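Long-range contact in aldehyde dehydrogenase family protein (Pseudomonas syringae pv. tomato, PDB 6X9L), which probably oxidises long-chain aliphatic aldehydes such as octanal with NAD+ as the electron acceptor, as a member of the aldehyde dehydrogenase family: residues I333-F339 with G370-R374. The protein carries 1 engineered substitution. Residues are numbered along the deposited sequence.
Sequences IANEAQF and GFYTR
An aromatic side chain from a loop can fill the space against a helix's first turn, as Phe371 does. It centres an inverse gamma turn (phi/psi -79/45) with a weak Tyr372 N to Gly370 O bond of 2.7 Å. Its chi1 is m, and over one ring face sit Glu336 N and Asn335 C, with Glu336 CB 3.2 Å from Phe371 CZ. Asn335 is the N-cap, OD1 accepting from Gln338 N at 3.1 Å, its side chain about 6 Å from bound NAD. Phe339, chi1 t, meets Phe371 obliquely, centroids 5.6 Å apart and planes at 37°, while Thr373 OG1 lies at its ring edge, 3.2 Å from Phe339 CD1 and 3.3 Å from Ile333 CG1. Ile333, polyproline-II-like (phi/psi -54/150), has its CA 5.3 Å from Phe371 CA; its N donates to Phe371 O at 3.0 Å. Helix 336-351 thus meets the loop between strands 355-358 and 376-379, the antiparallel edge pair of the seven-stranded sheet, consistent with the catalytic domain of aldehyde dehydrogenases.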
ATOM      1  N   ILE A 333     -30.021  14.982   6.485  1.00 35.31           N
ATOM      2  CA  ILE A 333     -28.590  14.983   6.262  1.00 34.84           C
ATOM      3  C   ILE A 333     -27.935  15.077   7.631  1.00 34.96           C
ATOM      4  O   ILE A 333     -28.514  15.627   8.578  1.00 35.38           O
ATOM      5  CB  ILE A 333     -28.179  16.138   5.337  1.00 34.78           C
ATOM      6  CG1 ILE A 333     -28.652  15.822   3.929  1.00 34.72           C
ATOM      7  CG2 ILE A 333     -26.655  16.326   5.317  1.00 34.42           C
ATOM      8  CD1 ILE A 333     -27.966  14.601   3.362  1.00 34.38           C
ATOM      9  N   ALA A 334     -26.739  14.494   7.755  1.00 36.40           N
ATOM     10  CA  ALA A 334     -26.138  14.229   9.061  1.00 36.40           C
ATOM     11  C   ALA A 334     -25.702  15.485   9.820  1.00 36.64           C
ATOM     12  O   ALA A 334     -25.590  15.430  11.054  1.00 36.74           O
ATOM     13  CB  ALA A 334     -24.937  13.306   8.882  1.00 36.16           C
ATOM     14  N   ASN A 335     -25.443  16.600   9.127  1.00 33.07           N
ATOM     15  CA  ASN A 335     -24.938  17.804   9.783  1.00 33.16           C
ATOM     16  C   ASN A 335     -24.988  19.011   8.840  1.00 33.33           C
ATOM     17  O   ASN A 335     -25.102  18.882   7.611  1.00 32.99           O
ATOM     18  CB  ASN A 335     -23.509  17.609  10.315  1.00 33.06           C
ATOM     19  CG  ASN A 335     -22.538  17.014   9.279  1.00 32.77           C
ATOM     20  OD1 ASN A 335     -22.107  17.700   8.351  1.00 32.74           O
ATOM     21  ND2 ASN A 335     -22.160  15.742   9.472  1.00 32.57           N
ATOM     22  N   GLU A 336     -24.866  20.197   9.449  1.00 47.63           N
ATOM     23  CA  GLU A 336     -25.100  21.450   8.736  1.00 49.20           C
ATOM     24  C   GLU A 336     -24.143  21.630   7.561  1.00 48.13           C
ATOM     25  O   GLU A 336     -24.554  22.024   6.460  1.00 47.24           O
ATOM     26  CB  GLU A 336     -24.985  22.624   9.702  1.00 53.81           C
ATOM     27  CG  GLU A 336     -25.208  23.951   9.011  1.00 55.73           C
ATOM     28  CD  GLU A 336     -25.580  25.056   9.965  1.00 59.72           C
ATOM     29  OE1 GLU A 336     -25.173  24.990  11.149  1.00 61.72           O
ATOM     30  OE2 GLU A 336     -26.286  25.989   9.523  1.00 59.37           O
ATOM     31  N   ALA A 337     -22.857  21.371   7.780  1.00 39.70           N
ATOM     32  CA  ALA A 337     -21.887  21.446   6.691  1.00 39.55           C
ATOM     33  C   ALA A 337     -22.292  20.562   5.512  1.00 36.24           C
ATOM     34  O   ALA A 337     -22.355  21.027   4.368  1.00 36.48           O
ATOM     35  CB  ALA A 337     -20.500  21.061   7.199  1.00 40.13           C
ATOM     36  N   GLN A 338     -22.600  19.289   5.768  1.00 44.54           N
ATOM     37  CA  GLN A 338     -23.005  18.416   4.667  1.00 42.11           C
ATOM     38  C   GLN A 338     -24.296  18.897   4.002  1.00 41.46           C
ATOM     39  O   GLN A 338     -24.424  18.848   2.771  1.00 40.67           O
ATOM     40  CB  GLN A 338     -23.178  16.976   5.147  1.00 40.40           C
ATOM     41  CG  GLN A 338     -23.361  16.012   3.998  1.00 38.78           C
ATOM     42  CD  GLN A 338     -22.174  16.031   3.068  1.00 39.40           C
ATOM     43  OE1 GLN A 338     -21.036  16.182   3.509  1.00 40.66           O
ATOM     44  NE2 GLN A 338     -22.427  15.909   1.772  1.00 39.05           N
ATOM     45  N   PHE A 339     -25.271  19.339   4.803  1.00 35.42           N
ATOM     46  CA  PHE A 339     -26.523  19.859   4.261  1.00 34.90           C
ATOM     47  C   PHE A 339     -26.261  20.913   3.204  1.00 35.79           C
ATOM     48  O   PHE A 339     -26.849  20.879   2.118  1.00 34.69           O
ATOM     49  CB  PHE A 339     -27.385  20.448   5.378  1.00 36.59           C
ATOM     50  CG  PHE A 339     -28.635  21.137   4.889  1.00 36.43           C
ATOM     51  CD1 PHE A 339     -29.689  20.402   4.352  1.00 34.52           C
ATOM     52  CD2 PHE A 339     -28.770  22.527   4.974  1.00 38.35           C
ATOM     53  CE1 PHE A 339     -30.844  21.026   3.903  1.00 34.34           C
ATOM     54  CE2 PHE A 339     -29.947  23.169   4.522  1.00 37.81           C
ATOM     55  CZ  PHE A 339     -30.981  22.399   3.976  1.00 35.73           C
ATOM     56  N   GLY A 370     -34.159  21.196  11.176  1.00 42.74           N
ATOM     57  CA  GLY A 370     -33.455  19.972  10.847  1.00 41.32           C
ATOM     58  C   GLY A 370     -32.986  19.945   9.395  1.00 37.24           C
ATOM     59  O   GLY A 370     -33.625  20.495   8.488  1.00 35.37           O
ATOM     60  N   PHE A 371     -31.857  19.275   9.164  1.00 44.52           N
ATOM     61  CA  PHE A 371     -31.194  19.310   7.858  1.00 41.26           C
ATOM     62  C   PHE A 371     -31.840  18.389   6.848  1.00 39.11           C
ATOM     63  O   PHE A 371     -31.164  17.688   6.095  1.00 37.33           O
ATOM     64  CB  PHE A 371     -29.713  18.993   8.040  1.00 40.85           C
ATOM     65  CG  PHE A 371     -29.038  19.960   8.964  1.00 43.68           C
ATOM     66  CD1 PHE A 371     -29.128  21.336   8.724  1.00 44.96           C
ATOM     67  CD2 PHE A 371     -28.408  19.520  10.112  1.00 45.33           C
ATOM     68  CE1 PHE A 371     -28.561  22.245   9.585  1.00 48.44           C
ATOM     69  CE2 PHE A 371     -27.842  20.427  10.981  1.00 48.51           C
ATOM     70  CZ  PHE A 371     -27.923  21.795  10.715  1.00 50.51           C
ATOM     71  N   TYR A 372     -33.164  18.420   6.805  1.00 33.18           N
ATOM     72  CA  TYR A 372     -33.923  17.517   5.959  1.00 32.19           C
ATOM     73  C   TYR A 372     -33.793  17.937   4.499  1.00 29.88           C
ATOM     74  O   TYR A 372     -34.105  19.080   4.150  1.00 29.50           O
ATOM     75  CB  TYR A 372     -35.378  17.527   6.411  1.00 33.89           C
ATOM     76  CG  TYR A 372     -35.590  16.915   7.781  1.00 36.99           C
ATOM     77  CD1 TYR A 372     -35.752  15.540   7.935  1.00 38.57           C
ATOM     78  CD2 TYR A 372     -35.623  17.708   8.922  1.00 39.08           C
ATOM     79  CE1 TYR A 372     -35.945  14.974   9.179  1.00 41.87           C
ATOM     80  CE2 TYR A 372     -35.820  17.156  10.161  1.00 42.38           C
ATOM     81  CZ  TYR A 372     -35.976  15.788  10.282  1.00 43.71           C
ATOM     82  OH  TYR A 372     -36.161  15.240  11.516  1.00 47.28           O
ATOM     83  N   THR A 373     -33.350  17.020   3.646  1.00 40.69           N
ATOM     84  CA  THR A 373     -33.059  17.320   2.248  1.00 39.17           C
ATOM     85  C   THR A 373     -33.977  16.502   1.343  1.00 39.71           C
ATOM     86  O   THR A 373     -34.270  15.341   1.624  1.00 41.21           O
ATOM     87  CB  THR A 373     -31.574  17.030   1.939  1.00 38.33           C
ATOM     88  OG1 THR A 373     -30.746  18.000   2.598  1.00 38.48           O
ATOM     89  CG2 THR A 373     -31.297  17.089   0.458  1.00 37.65           C
ATOM     90  N   ARG A 374     -34.444  17.094   0.272  1.00 43.11           N
ATOM     91  CA  ARG A 374     -35.405  16.389  -0.577  1.00 44.03           C
ATOM     92  C   ARG A 374     -34.695  15.338  -1.427  1.00 44.64           C
ATOM     93  O   ARG A 374     -33.645  15.628  -1.999  1.00 43.70           O
ATOM     94  CB  ARG A 374     -36.136  17.371  -1.474  1.00 43.54           C
ATOM     95  CG  ARG A 374     -36.789  18.508  -0.707  1.00 43.42           C
ATOM     96  CD  ARG A 374     -37.118  19.690  -1.615  1.00 42.99           C
ATOM     97  NE  ARG A 374     -38.055  19.364  -2.681  1.00 43.64           N
ATOM     98  CZ  ARG A 374     -38.241  20.135  -3.748  1.00 43.74           C
ATOM     99  NH1 ARG A 374     -37.528  21.243  -3.870  1.00 43.25           N
ATOM    100  NH2 ARG A 374     -39.121  19.806  -4.694  1.00 44.58           N
TER